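Local atomic coordinates of beta-lactamase (Klebsiella pneumoniae, PDB entry 6KBY), a protein that probably hydrolyses beta-lactam antibiotics to substituted beta-amino acids as a class C serine beta-lactamase, and here carries adenosine monophosphate bound covalently in its active site. Residues Glu68-Lys74 with Glu226-Thr232; Ala262-Gly266 with Asp276-Glu280. All coordinates share one frame. Residues are numbered along the deposited sequence.

Contact 1 of 2, residues Glu68-Lys74 with Glu226-Thr232. With AMP (adenosine monophosphate), chain B.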
loop_
_atom_site.group_PDB
_atom_site.type_symbol
_atom_site.label_atom_id
_atom_site.label_comp_id
_atom_site.label_asym_id
_atom_site.label_seq_id
_atom_site.Cartn_x
_atom_site.Cartn_y
_atom_site.Cartn_z
ATOM N N GLU A 68 10.728 -3.983 -3.860
ATOM C CA GLU A 68 10.201 -2.705 -3.409
ATOM C C GLU A 68 8.727 -2.633 -3.763
ATOM O O GLU A 68 8.321 -3.012 -4.867
ATOM C CB GLU A 68 10.935 -1.558 -4.101
ATOM C CG GLU A 68 12.409 -1.523 -3.753
ATOM C CD GLU A 68 13.229 -0.540 -4.570
ATOM O OE1 GLU A 68 12.663 0.240 -5.364
ATOM O OE2 GLU A 68 14.467 -0.558 -4.414
ATOM N N VAL A 69 7.919 -2.135 -2.832
ATOM C CA VAL A 69 6.494 -2.005 -3.079
ATOM C C VAL A 69 6.009 -0.567 -3.078
ATOM O O VAL A 69 4.804 -0.334 -3.242
ATOM C CB VAL A 69 5.655 -2.896 -2.144
ATOM C CG1 VAL A 69 6.036 -4.354 -2.366
ATOM C CG2 VAL A 69 5.848 -2.500 -0.690
ATOM N N GLY A 70 6.906 0.410 -2.951
ATOM C CA GLY A 70 6.500 1.797 -3.071
ATOM C C GLY A 70 5.303 2.115 -2.198
ATOM O O GLY A 70 5.331 1.834 -1.001
ATOM N N SER A 71 4.207 2.616 -2.779
ATOM C CA SER A 71 3.071 3.090 -1.981
ATOM C C SER A 71 2.251 2.010 -1.295
ATOM O O SER A 71 1.365 2.371 -0.508
ATOM C CB SER A 71 2.142 3.954 -2.814
ATOM O OG SER A 71 2.832 5.117 -3.205
ATOM N N LEU A 72 2.483 0.716 -1.533
ATOM C CA LEU A 72 1.890 -0.228 -0.596
ATOM C C LEU A 72 2.316 0.131 0.811
ATOM O O LEU A 72 1.578 -0.128 1.765
ATOM C CB LEU A 72 2.271 -1.670 -0.918
ATOM C CG LEU A 72 1.802 -2.205 -2.267
ATOM C CD1 LEU A 72 1.987 -3.710 -2.337
ATOM C CD2 LEU A 72 0.361 -1.819 -2.493
ATOM N N SER A 73 3.479 0.788 0.937
ATOM C CA SER A 73 3.982 1.213 2.234
ATOM C C SER A 73 3.010 2.139 2.952
ATOM O O SER A 73 2.987 2.162 4.184
ATOM C CB SER A 73 5.320 1.926 2.054
ATOM O OG SER A 73 6.252 1.121 1.349
ATOM N N LYS A 74 2.218 2.915 2.206
ATOM C CA LYS A 74 1.286 3.833 2.850
ATOM C C LYS A 74 0.276 3.087 3.708
ATOM O O LYS A 74 -0.196 3.621 4.722
ATOM C CB LYS A 74 0.555 4.675 1.805
ATOM C CG LYS A 74 1.467 5.543 0.951
ATOM C CD LYS A 74 0.672 6.573 0.157
ATOM C CE LYS A 74 1.568 7.661 -0.415
ATOM N NZ LYS A 74 2.643 7.087 -1.270
ATOM N N GLU A 226 7.590 6.126 5.587
ATOM C CA GLU A 226 6.137 6.145 5.711
ATOM C C GLU A 226 5.459 6.001 4.358
ATOM O O GLU A 226 4.449 5.295 4.233
ATOM C CB GLU A 226 5.717 7.483 6.317
ATOM C CG GLU A 226 5.983 7.663 7.800
ATOM C CD GLU A 226 7.366 8.176 8.160
ATOM O OE1 GLU A 226 8.310 8.137 7.338
ATOM O OE2 GLU A 226 7.494 8.628 9.326
ATOM N N ALA A 227 5.981 6.688 3.338
ATOM C CA ALA A 227 5.299 6.793 2.056
ATOM C C ALA A 227 5.675 5.702 1.068
ATOM O O ALA A 227 4.835 5.323 0.245
ATOM C CB ALA A 227 5.560 8.165 1.428
ATOM N N TYR A 228 6.914 5.196 1.125
ATOM C CA TYR A 228 7.362 4.303 0.049
ATOM C C TYR A 228 8.498 3.365 0.450
ATOM O O TYR A 228 9.139 2.825 -0.455
ATOM C CB TYR A 228 7.770 5.120 -1.200
ATOM C CG TYR A 228 8.818 6.196 -0.930
ATOM C CD1 TYR A 228 10.171 5.876 -0.779
ATOM C CD2 TYR A 228 8.453 7.532 -0.805
ATOM C CE1 TYR A 228 11.135 6.863 -0.512
ATOM C CE2 TYR A 228 9.408 8.526 -0.548
ATOM C CZ TYR A 228 10.749 8.186 -0.392
ATOM O OH TYR A 228 11.708 9.151 -0.117
ATOM N N GLY A 229 8.754 3.115 1.729
ATOM C CA GLY A 229 9.984 2.445 2.118
ATOM C C GLY A 229 10.010 0.926 2.190
ATOM O O GLY A 229 11.102 0.374 2.346
ATOM N N ILE A 230 8.883 0.226 2.085
ATOM C CA ILE A 230 8.857 -1.207 2.389
ATOM C C ILE A 230 9.476 -2.026 1.260
ATOM O O ILE A 230 9.168 -1.820 0.075
ATOM C CB ILE A 230 7.422 -1.673 2.688
ATOM C CG1 ILE A 230 6.895 -1.032 3.979
ATOM C CG2 ILE A 230 7.346 -3.194 2.748
ATOM C CD1 ILE A 230 7.448 -1.631 5.263
ATOM N N LYS A 231 10.320 -2.992 1.638
ATOM C CA LYS A 231 10.756 -4.088 0.782
ATOM C C LYS A 231 10.260 -5.376 1.424
ATOM O O LYS A 231 10.397 -5.549 2.639
ATOM C CB LYS A 231 12.288 -4.132 0.679
ATOM C CG LYS A 231 12.934 -2.905 0.041
ATOM C CD LYS A 231 13.226 -1.830 1.104
ATOM C CE LYS A 231 13.519 -0.479 0.524
ATOM N NZ LYS A 231 13.756 0.376 1.695
ATOM N N THR A 232 9.680 -6.275 0.626
ATOM C CA THR A 232 8.989 -7.422 1.202
ATOM C C THR A 232 8.846 -8.519 0.150
ATOM O O THR A 232 9.112 -8.313 -1.036
ATOM C CB THR A 232 7.636 -6.984 1.773
ATOM O OG1 THR A 232 6.997 -8.085 2.420
ATOM C CG2 THR A 232 6.739 -6.456 0.677
HETATM P P AMP B . 3.169 5.289 -4.715
HETATM O O1P AMP B . 3.902 4.071 -5.186
HETATM O O2P AMP B . 1.888 5.670 -5.407
HETATM O "O5'" AMP B . 4.156 6.533 -4.671
HETATM C "C5'" AMP B . 5.438 6.410 -4.074
HETATM C "C4'" AMP B . 6.539 6.433 -5.103
HETATM O "O4'" AMP B . 6.641 7.760 -5.688
HETATM C "C3'" AMP B . 7.936 6.149 -4.567
HETATM O "O3'" AMP B . 8.208 4.766 -4.434
HETATM C "C2'" AMP B . 8.834 6.867 -5.562
HETATM O "O2'" AMP B . 8.969 6.111 -6.758
HETATM C "C1'" AMP B . 7.999 8.108 -5.867
HETATM N N9 AMP B . 8.311 9.216 -4.944
HETATM C C8 AMP B . 7.485 9.710 -3.995
HETATM N N7 AMP B . 8.073 10.731 -3.317
HETATM C C5 AMP B . 9.305 10.895 -3.839
HETATM C C6 AMP B . 10.450 11.796 -3.588
HETATM N N6 AMP B . 10.392 12.740 -2.619
HETATM N N1 AMP B . 11.557 11.640 -4.354
HETATM C C2 AMP B . 11.625 10.701 -5.318
HETATM N N3 AMP B . 10.620 9.849 -5.601
HETATM C C4 AMP B . 9.456 9.897 -4.909
HETATM O O HOH W 1 9.573 0.358 -1.629
#
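The nucleophile of a class C serine beta-lactamase sits here, in an S-x-x-K sequence (Ser71 to Lys74) at the start of helix 72-86, braced by residues 226-232. A type II' turn from Val69 to Leu72 leads into the helix; Gly70 takes its positive phi (50°), and an ideal CB there would lie 3.1 Å from O1P of AMP. Ser71 has its CA-to-CB bond pointing away from 226-232, and its OG is bonded covalently to P of AMP (1.6 Å), while Ser71 N donates to O1P (2.8 Å). Lys74 reaches the same oxygen, now esterified to the phosphate, with chi1 to chi4 of m, t, t, p: the final p turn brings NZ to Ser71 OG (2.8 Å) and to Ala227 O (3.2 Å), and Asn158 OD1 is a further partner. Ser73 points the other way, toward 226-232, and is the residue with most surface covered (71 Å²). Its m rotamer lets OG donate to Gly70 O (2.6 Å) and accept from Ile230 N (2.9 Å, 165°). Beyond it, Val69 N bonds Ile230 O (3.2 Å, 164°), and Val69 CG2 meets Ile230 CG2 at 3.8 Å, both side chains in m. Glu68 and Lys231 then form an antiparallel non-hydrogen-bonded pair with side chains on one face, CG to CG 4.1 Å; the Glu68 carboxylate bonds Tyr205 and Thr325. Tyr228, in p, leads its ring away from 68-74, with CB 3.3 Å from AMP O3'. Water 1 accepts from Gly70 N (3.0 Å) and donates to Tyr228 O and Ile230 O (2.8 Å each).

Contact 2 of 2, residues Ala262-Gly266 with Asp276-Glu280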
loop_
_atom_site.group_PDB
_atom_site.type_symbol
_atom_site.label_atom_id
_atom_site.label_comp_id
_atom_site.label_asym_id
_atom_site.label_seq_id
_atom_site.Cartn_x
_atom_site.Cartn_y
_atom_site.Cartn_z
ATOM N N ALA A 262 -9.892 -1.757 11.075
ATOM C CA ALA A 262 -10.339 -0.371 11.118
ATOM C C ALA A 262 -9.733 0.481 10.012
ATOM O O ALA A 262 -10.297 1.533 9.690
ATOM C CB ALA A 262 -10.061 0.259 12.487
ATOM N N THR A 263 -8.606 0.067 9.418
ATOM C CA THR A 263 -8.088 0.839 8.288
ATOM C C THR A 263 -9.031 0.805 7.097
ATOM O O THR A 263 -8.884 1.636 6.191
ATOM C CB THR A 263 -6.702 0.385 7.809
ATOM O OG1 THR A 263 -6.771 -0.946 7.285
ATOM C CG2 THR A 263 -5.647 0.479 8.902
ATOM N N HIS A 264 -9.958 -0.157 7.061
ATOM C CA HIS A 264 -10.912 -0.273 5.967
ATOM C C HIS A 264 -12.137 0.615 6.151
ATOM O O HIS A 264 -13.049 0.547 5.321
ATOM C CB HIS A 264 -11.427 -1.711 5.818
ATOM C CG HIS A 264 -10.375 -2.781 5.840
ATOM N ND1 HIS A 264 -10.711 -4.115 5.871
ATOM C CD2 HIS A 264 -9.019 -2.736 5.845
ATOM C CE1 HIS A 264 -9.613 -4.848 5.901
ATOM N NE2 HIS A 264 -8.572 -4.037 5.881
ATOM N N THR A 265 -12.193 1.417 7.214
ATOM C CA THR A 265 -13.314 2.322 7.424
ATOM C C THR A 265 -13.340 3.341 6.294
ATOM O O THR A 265 -12.301 3.892 5.924
ATOM C CB THR A 265 -13.131 3.040 8.764
ATOM O OG1 THR A 265 -13.008 2.061 9.801
ATOM C CG2 THR A 265 -14.313 3.933 9.066
ATOM N N GLY A 266 -14.524 3.574 5.728
ATOM C CA GLY A 266 -14.676 4.504 4.620
ATOM C C GLY A 266 -14.970 5.912 5.093
ATOM O O GLY A 266 -15.959 6.152 5.794
ATOM N N ASP A 276 -10.499 4.957 2.292
ATOM C CA ASP A 276 -10.367 4.480 3.661
ATOM C C ASP A 276 -9.111 5.111 4.272
ATOM O O ASP A 276 -8.633 6.141 3.790
ATOM C CB ASP A 276 -10.299 2.948 3.698
ATOM C CG ASP A 276 -11.446 2.248 2.965
ATOM O OD1 ASP A 276 -12.506 2.834 2.652
ATOM O OD2 ASP A 276 -11.236 1.031 2.703
ATOM N N LEU A 277 -8.550 4.513 5.322
ATOM C CA LEU A 277 -7.288 5.006 5.874
ATOM C C LEU A 277 -6.199 4.392 5.000
ATOM O O LEU A 277 -5.787 3.237 5.178
ATOM C CB LEU A 277 -7.135 4.637 7.346
ATOM C CG LEU A 277 -6.272 5.628 8.134
ATOM C CD1 LEU A 277 -6.968 6.978 8.282
ATOM C CD2 LEU A 277 -5.888 5.071 9.499
ATOM N N MET A 278 -5.772 5.176 4.002
ATOM C CA MET A 278 -4.839 4.788 2.941
ATOM C C MET A 278 -5.368 3.736 1.964
ATOM O O MET A 278 -5.231 3.922 0.751
ATOM C CB MET A 278 -3.444 4.451 3.476
ATOM C CG MET A 278 -2.741 5.674 4.054
ATOM S SD MET A 278 -2.368 6.882 2.774
ATOM C CE MET A 278 -2.401 8.407 3.717
ATOM N N TRP A 279 -5.964 2.639 2.442
ATOM C CA TRP A 279 -6.630 1.719 1.525
ATOM C C TRP A 279 -7.717 2.452 0.749
ATOM O O TRP A 279 -8.291 3.437 1.225
ATOM C CB TRP A 279 -7.265 0.547 2.276
ATOM C CG TRP A 279 -6.299 -0.397 2.887
ATOM C CD1 TRP A 279 -6.025 -0.535 4.213
ATOM C CD2 TRP A 279 -5.491 -1.361 2.203
ATOM N NE1 TRP A 279 -5.090 -1.522 4.399
ATOM C CE2 TRP A 279 -4.748 -2.045 3.179
ATOM C CE3 TRP A 279 -5.322 -1.710 0.857
ATOM C CZ2 TRP A 279 -3.850 -3.062 2.854
ATOM C CZ3 TRP A 279 -4.430 -2.723 0.535
ATOM C CH2 TRP A 279 -3.700 -3.380 1.528
ATOM N N GLU A 280 -7.999 1.956 -0.454
ATOM C CA GLU A 280 -9.047 2.474 -1.316
ATOM C C GLU A 280 -9.956 1.314 -1.683
ATOM O O GLU A 280 -9.480 0.190 -1.873
ATOM C CB GLU A 280 -8.429 3.071 -2.585
ATOM C CG GLU A 280 -7.421 4.172 -2.284
ATOM C CD GLU A 280 -6.479 4.466 -3.439
ATOM O OE1 GLU A 280 -6.684 3.917 -4.547
ATOM O OE2 GLU A 280 -5.519 5.244 -3.232
#
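Thr263 and Asp276 have the most surface covered, 71 and 68 Å², together nearly half of the 293 Å² buried, with Trp279 next at 45 Å². A type I turn from Ala262 to Thr265 presents Thr263 O to the other segment, where it accepts from Leu277 N (3.0 Å, 147°), the single direct hydrogen bond across the pair. Asp276 CB packs 3.2 Å from the same Thr263 O, and Asp276 CA makes a CA-H...O contact with Thr265 O (3.0 Å, 134° at H). The Thr263 hydroxyl, bonded to Leu260 O, lies near the plane of the indole at its edge, OG1 to Trp279 CD1 3.2 Å. Trp279 also receives the edge of His264 on the face of its five-membered ring: the centroids are 5.5 Å apart and the planes at 86°, a T-shaped stack. His264 NE2 is held by Asn244. The arrangement joins the turn between helix 255-262 and strand 266-270 to the link between neighbouring antiparallel strands 273-275 and 280-283, within the large sheet of the beta-lactamase fold.

In the fold
Contact 1 lies in the active site, whereas contact 2 is remote from the nucleotide: the centres of the two are about 17 Å apart, and the Trp279 side chain is about 12 Å from AMP and about 10 Å from the side chain of Ser71. Helix 72-86 connects them. It begins in contact 1, and farther along it Thr75 meets Trp279, Ala78 meets Met278, and Ser82 meets Thr263. The two also touch directly, with Lys74 O 3.3 Å from Met278 CG. Trp279 additionally packs on Lys321, in the strand 317-325 that carries Ser324, whose O is hydrogen-bonded to AMP. Along the chain, 68-74/226-232 closes before 262-266/276-280 opens.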